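Side-chain contacts in hypothetical protein Ta0583 (Thermoplasma acidophilum, PDB 2FSJ), which polymerizes, in the presence of nucleoside triphosphate and optimally with ATP, into bundles of helical filaments as an archaeal homolog of actin: residues A250-A253 / L254-V258; N308-G311 / D312-E316. One frame throughout, in Å; residues are numbered along the deposited sequence.

Interaction 1. Residues A250-A253 / L254-V258; sequences AQEA and LSHPV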
loop_
_atom_site.group_PDB
_atom_site.type_symbol
_atom_site.label_atom_id
_atom_site.label_comp_id
_atom_site.label_asym_id
_atom_site.label_seq_id
_atom_site.Cartn_x
_atom_site.Cartn_y
_atom_site.Cartn_z
ATOM N N ALA A 250 11.337 -0.964 16.299
ATOM C CA ALA A 250 11.747 -2.269 15.791
ATOM C C ALA A 250 11.809 -2.320 14.271
ATOM O O ALA A 250 12.673 -2.939 13.715
ATOM C CB ALA A 250 10.780 -3.356 16.286
ATOM N N GLN A 251 10.857 -1.709 13.599
ATOM C CA GLN A 251 10.909 -1.634 12.132
ATOM C C GLN A 251 12.205 -0.930 11.677
ATOM O O GLN A 251 12.910 -1.423 10.811
ATOM C CB GLN A 251 9.652 -0.944 11.585
ATOM C CG GLN A 251 9.665 -0.782 10.044
ATOM C CD GLN A 251 8.277 -0.686 9.459
ATOM O OE1 GLN A 251 7.366 -0.237 10.125
ATOM N NE2 GLN A 251 8.110 -1.134 8.208
ATOM N N GLU A 252 12.574 0.164 12.337
ATOM C CA GLU A 252 13.852 0.834 12.035
ATOM C C GLU A 252 14.992 -0.113 12.247
ATOM O O GLU A 252 15.908 -0.166 11.447
ATOM C CB GLU A 252 14.106 2.027 12.943
ATOM C CG GLU A 252 13.175 3.206 12.814
ATOM C CD GLU A 252 13.710 4.389 13.635
ATOM O OE1 GLU A 252 14.958 4.608 13.605
ATOM O OE2 GLU A 252 12.899 5.066 14.336
ATOM N N ALA A 253 14.923 -0.897 13.316
ATOM C CA ALA A 253 16.022 -1.787 13.675
ATOM C C ALA A 253 16.254 -2.917 12.674
ATOM O O ALA A 253 17.249 -3.630 12.749
ATOM C CB ALA A 253 15.835 -2.316 15.113
ATOM N N LEU A 254 15.340 -3.097 11.718
ATOM C CA LEU A 254 15.600 -3.994 10.577
ATOM C C LEU A 254 16.762 -3.547 9.652
ATOM O O LEU A 254 17.480 -4.381 9.110
ATOM C CB LEU A 254 14.341 -4.135 9.699
ATOM C CG LEU A 254 13.114 -4.854 10.250
ATOM C CD1 LEU A 254 11.974 -4.656 9.237
ATOM C CD2 LEU A 254 13.320 -6.328 10.549
ATOM N N SER A 255 16.896 -2.241 9.445
ATOM C CA SER A 255 17.899 -1.664 8.520
ATOM C C SER A 255 19.164 -1.148 9.214
ATOM O O SER A 255 20.285 -1.265 8.680
ATOM C CB SER A 255 17.225 -0.539 7.734
ATOM O OG SER A 255 16.026 -1.026 7.159
ATOM N N HIS A 256 19.011 -0.612 10.419
ATOM C CA HIS A 256 20.164 -0.140 11.182
ATOM C C HIS A 256 19.980 -0.189 12.717
ATOM O O HIS A 256 18.864 -0.109 13.235
ATOM C CB HIS A 256 20.541 1.285 10.755
ATOM C CG HIS A 256 19.436 2.264 10.916
ATOM N ND1 HIS A 256 18.508 2.505 9.925
ATOM C CD2 HIS A 256 19.096 3.061 11.954
ATOM C CE1 HIS A 256 17.636 3.402 10.351
ATOM N NE2 HIS A 256 17.975 3.763 11.578
ATOM N N PRO A 257 21.085 -0.240 13.447
ATOM C CA PRO A 257 20.980 -0.301 14.915
ATOM C C PRO A 257 20.317 0.958 15.449
ATOM O O PRO A 257 20.369 2.046 14.865
ATOM C CB PRO A 257 22.431 -0.485 15.381
ATOM C CG PRO A 257 23.193 -0.931 14.120
ATOM C CD PRO A 257 22.497 -0.222 12.993
ATOM N N VAL A 258 19.594 0.771 16.541
ATOM C CA VAL A 258 18.850 1.829 17.184
ATOM C C VAL A 258 19.219 1.837 18.653
ATOM O O VAL A 258 19.758 0.858 19.172
ATOM C CB VAL A 258 17.319 1.639 17.050
ATOM C CG1 VAL A 258 16.873 1.742 15.559
ATOM C CG2 VAL A 258 16.837 0.289 17.710
HETATM O O HOH W 1 13.696 -0.599 8.293
#
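Glu252 O gathers two backbone donors as the chain turns off helix 247-253. Ser255 N reaches it at 3.0 Å from above the carbonyl plane, while His256 N, at 3.3 Å, lies in that plane and makes the straighter bond, with an angle of 172° at the hydrogen. One residue earlier, Leu254 N bonds to Gln251 O at 3.1 Å and makes a weak hydrogen bond to Ala250 O, the three-residue bond outweighing the four-residue one. The CA-H of Ala253 also points almost straight at His256 O. A water bridges Gln251 O, to which it donates, and Ser255 OG, tying the hydroxyl back to the helix.

This is the C-terminal end of a short helix in the MreB-like C-terminal region of this actin homolog, unwinding into the first strand of the hairpin 258-260/263-265. Gln251, a residue of the ATP site, sits on this last turn, its CB pointing away from the turn that follows.

Among side chains, Val258 points its CB toward the helix end and divides its branches between two neighbours: CG2 meets Ala253 CB at 3.8 Å, and CG1 lies against the CB of Glu252. Leu254 CB and CG pass beside Gln251 O, while the leucine side chain reaches Val226 of helix 226-241, whose Leu233 packs on Ala253.

The His256 imidazole has CG set between backbone N and carbonyl carbon (chi1 58°), which swings the ring back over the turn. Glu252 O stands 4.0 Å above one ring face, displaced toward the rim. The extended Glu252 side chain carries OE1 to 3.7 Å from His256 NE2, too far for a hydrogen bond, with carboxylate and ring planes 49° apart.

Interaction 2. Residues N308-G311 / D312-E316; sequences NLIG and DRFEE
Ile310 and Phe314 pack four residues apart where helix 307-310, which follows the ATP-binding glycine-rich turn of this actin fold, gives way to a looser helical turn. CD1 of Ile310 touches Phe314 CZ at 3.7 Å, the two side chains crossing at a slant; a chi1 of 59° aims the CG1-CD1 arm at the ring. Ile310 O stands 4.1 Å above the ring plane, over its centre, and Gly311 CA lies near CD2 and CE2. Ile282 and Ile283 of helix 268-290, with Ile195 and Val197 of strand 191-197, also touch the ring. An alanine in place of Phe314 would probably leave Ile310 CD1 without its aromatic partner and open a gap toward helix 268-290 and strand 191-197.

Backbone bonds step by three: Phe314 N to Gly311 O at 2.9 Å, and a weak one from Arg313 N to Ile310 O.

Polar contacts centre on Arg313, bent at chi2 and chi3. NH1 forms a salt bridge with Glu276 and NH2 a hydrogen bond with Asn280, both of helix 268-290. NH2 also makes a salt bridge to Glu316 OE1 at 3.1 Å, the oxygen lying close to the guanidinium plane and met from above its own carboxylate plane.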
loop_
_atom_site.group_PDB
_atom_site.type_symbol
_atom_site.label_atom_id
_atom_site.label_comp_id
_atom_site.label_asym_id
_atom_site.label_seq_id
_atom_site.Cartn_x
_atom_site.Cartn_y
_atom_site.Cartn_z
ATOM N N ASN A 308 12.041 -3.494 -0.782
ATOM C CA ASN A 308 13.304 -2.796 -0.414
ATOM C C ASN A 308 14.263 -3.634 0.407
ATOM O O ASN A 308 15.481 -3.440 0.363
ATOM C CB ASN A 308 13.020 -1.578 0.440
ATOM C CG ASN A 308 12.638 -0.416 -0.358
ATOM O OD1 ASN A 308 11.658 0.237 -0.043
ATOM N ND2 ASN A 308 13.411 -0.122 -1.417
ATOM N N LEU A 309 13.706 -4.522 1.216
ATOM C CA LEU A 309 14.497 -5.367 2.095
ATOM C C LEU A 309 14.921 -6.725 1.554
ATOM O O LEU A 309 15.981 -7.240 1.925
ATOM C CB LEU A 309 13.698 -5.608 3.371
ATOM C CG LEU A 309 13.542 -4.346 4.219
ATOM C CD1 LEU A 309 12.483 -4.554 5.275
ATOM C CD2 LEU A 309 14.905 -3.946 4.843
ATOM N N ILE A 310 14.069 -7.363 0.750
ATOM C CA ILE A 310 14.311 -8.744 0.320
ATOM C C ILE A 310 14.019 -8.990 -1.185
ATOM O O ILE A 310 14.023 -10.113 -1.621
ATOM C CB ILE A 310 13.413 -9.747 1.162
ATOM C CG1 ILE A 310 11.932 -9.415 0.988
ATOM C CG2 ILE A 310 13.832 -9.782 2.631
ATOM C CD1 ILE A 310 10.972 -10.483 1.499
ATOM N N GLY A 311 13.676 -7.967 -1.943
ATOM C CA GLY A 311 13.212 -8.150 -3.325
ATOM C C GLY A 311 14.172 -8.956 -4.203
ATOM O O GLY A 311 13.754 -9.840 -4.996
ATOM N N ASP A 312 15.463 -8.671 -4.040
ATOM C CA ASP A 312 16.502 -9.313 -4.833
ATOM C C ASP A 312 16.496 -10.815 -4.679
ATOM O O ASP A 312 16.844 -11.528 -5.613
ATOM C CB ASP A 312 17.891 -8.803 -4.477
ATOM C CG ASP A 312 18.182 -7.411 -5.053
ATOM O OD1 ASP A 312 17.412 -6.933 -5.903
ATOM O OD2 ASP A 312 19.186 -6.746 -4.701
ATOM N N ARG A 313 16.127 -11.286 -3.493
ATOM C CA ARG A 313 16.045 -12.700 -3.227
ATOM C C ARG A 313 15.032 -13.413 -4.092
ATOM O O ARG A 313 15.114 -14.629 -4.196
ATOM C CB ARG A 313 15.661 -12.986 -1.774
ATOM C CG ARG A 313 16.696 -12.673 -0.753
ATOM C CD ARG A 313 17.915 -13.628 -0.803
ATOM N NE ARG A 313 17.556 -15.043 -0.962
ATOM C CZ ARG A 313 16.888 -15.770 -0.068
ATOM N NH1 ARG A 313 16.503 -15.254 1.082
ATOM N NH2 ARG A 313 16.616 -17.023 -0.323
ATOM N N PHE A 314 14.051 -12.719 -4.673
ATOM C CA PHE A 314 13.015 -13.432 -5.422
ATOM C C PHE A 314 13.491 -13.937 -6.795
ATOM O O PHE A 314 12.864 -14.762 -7.409
ATOM C CB PHE A 314 11.729 -12.579 -5.569
ATOM C CG PHE A 314 11.106 -12.177 -4.280
ATOM C CD1 PHE A 314 11.043 -13.036 -3.193
ATOM C CD2 PHE A 314 10.557 -10.914 -4.149
ATOM C CE1 PHE A 314 10.434 -12.619 -1.999
ATOM C CE2 PHE A 314 9.968 -10.523 -2.989
ATOM C CZ PHE A 314 9.927 -11.356 -1.913
ATOM N N GLU A 315 14.637 -13.450 -7.257
ATOM C CA GLU A 315 15.187 -13.903 -8.530
ATOM C C GLU A 315 15.354 -15.401 -8.610
ATOM O O GLU A 315 15.253 -15.972 -9.664
ATOM C CB GLU A 315 16.539 -13.283 -8.788
ATOM C CG GLU A 315 17.006 -13.580 -10.203
ATOM C CD GLU A 315 17.965 -12.554 -10.738
ATOM O OE1 GLU A 315 18.490 -11.688 -9.965
ATOM O OE2 GLU A 315 18.208 -12.646 -11.952
ATOM N N GLU A 316 15.560 -16.046 -7.471
ATOM C CA GLU A 316 15.786 -17.467 -7.471
ATOM C C GLU A 316 14.542 -18.256 -7.903
ATOM O O GLU A 316 14.669 -19.394 -8.355
ATOM C CB GLU A 316 16.359 -17.918 -6.126
ATOM C CG GLU A 316 15.365 -18.128 -5.018
ATOM C CD GLU A 316 16.055 -18.608 -3.729
ATOM O OE1 GLU A 316 16.993 -17.918 -3.259
ATOM O OE2 GLU A 316 15.652 -19.670 -3.209
#

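The centres of interactions 1 and 2 lie about 19 Å apart, yet the two touch through Leu309: its CD1 packs on Leu254 CD1 at 4.0 Å, and its CD2 on Ser255 OG at 3.9 Å. Each stretch includes a residue of the ATP site, Gln251 on the last turn of helix 247-253 and Asn308 on helix 307-310. The Gln251 side chain lies about 6 Å from that of Ser199 and about 7 Å from Gly305. The Ile310 side chain is farther away, about 12 Å from those of Gln251 and Ser199. Leu309 thus joins helix 307-310 to the turn that follows helix 247-253, while Phe314 and Arg313 fasten 308-316 to helix 268-290.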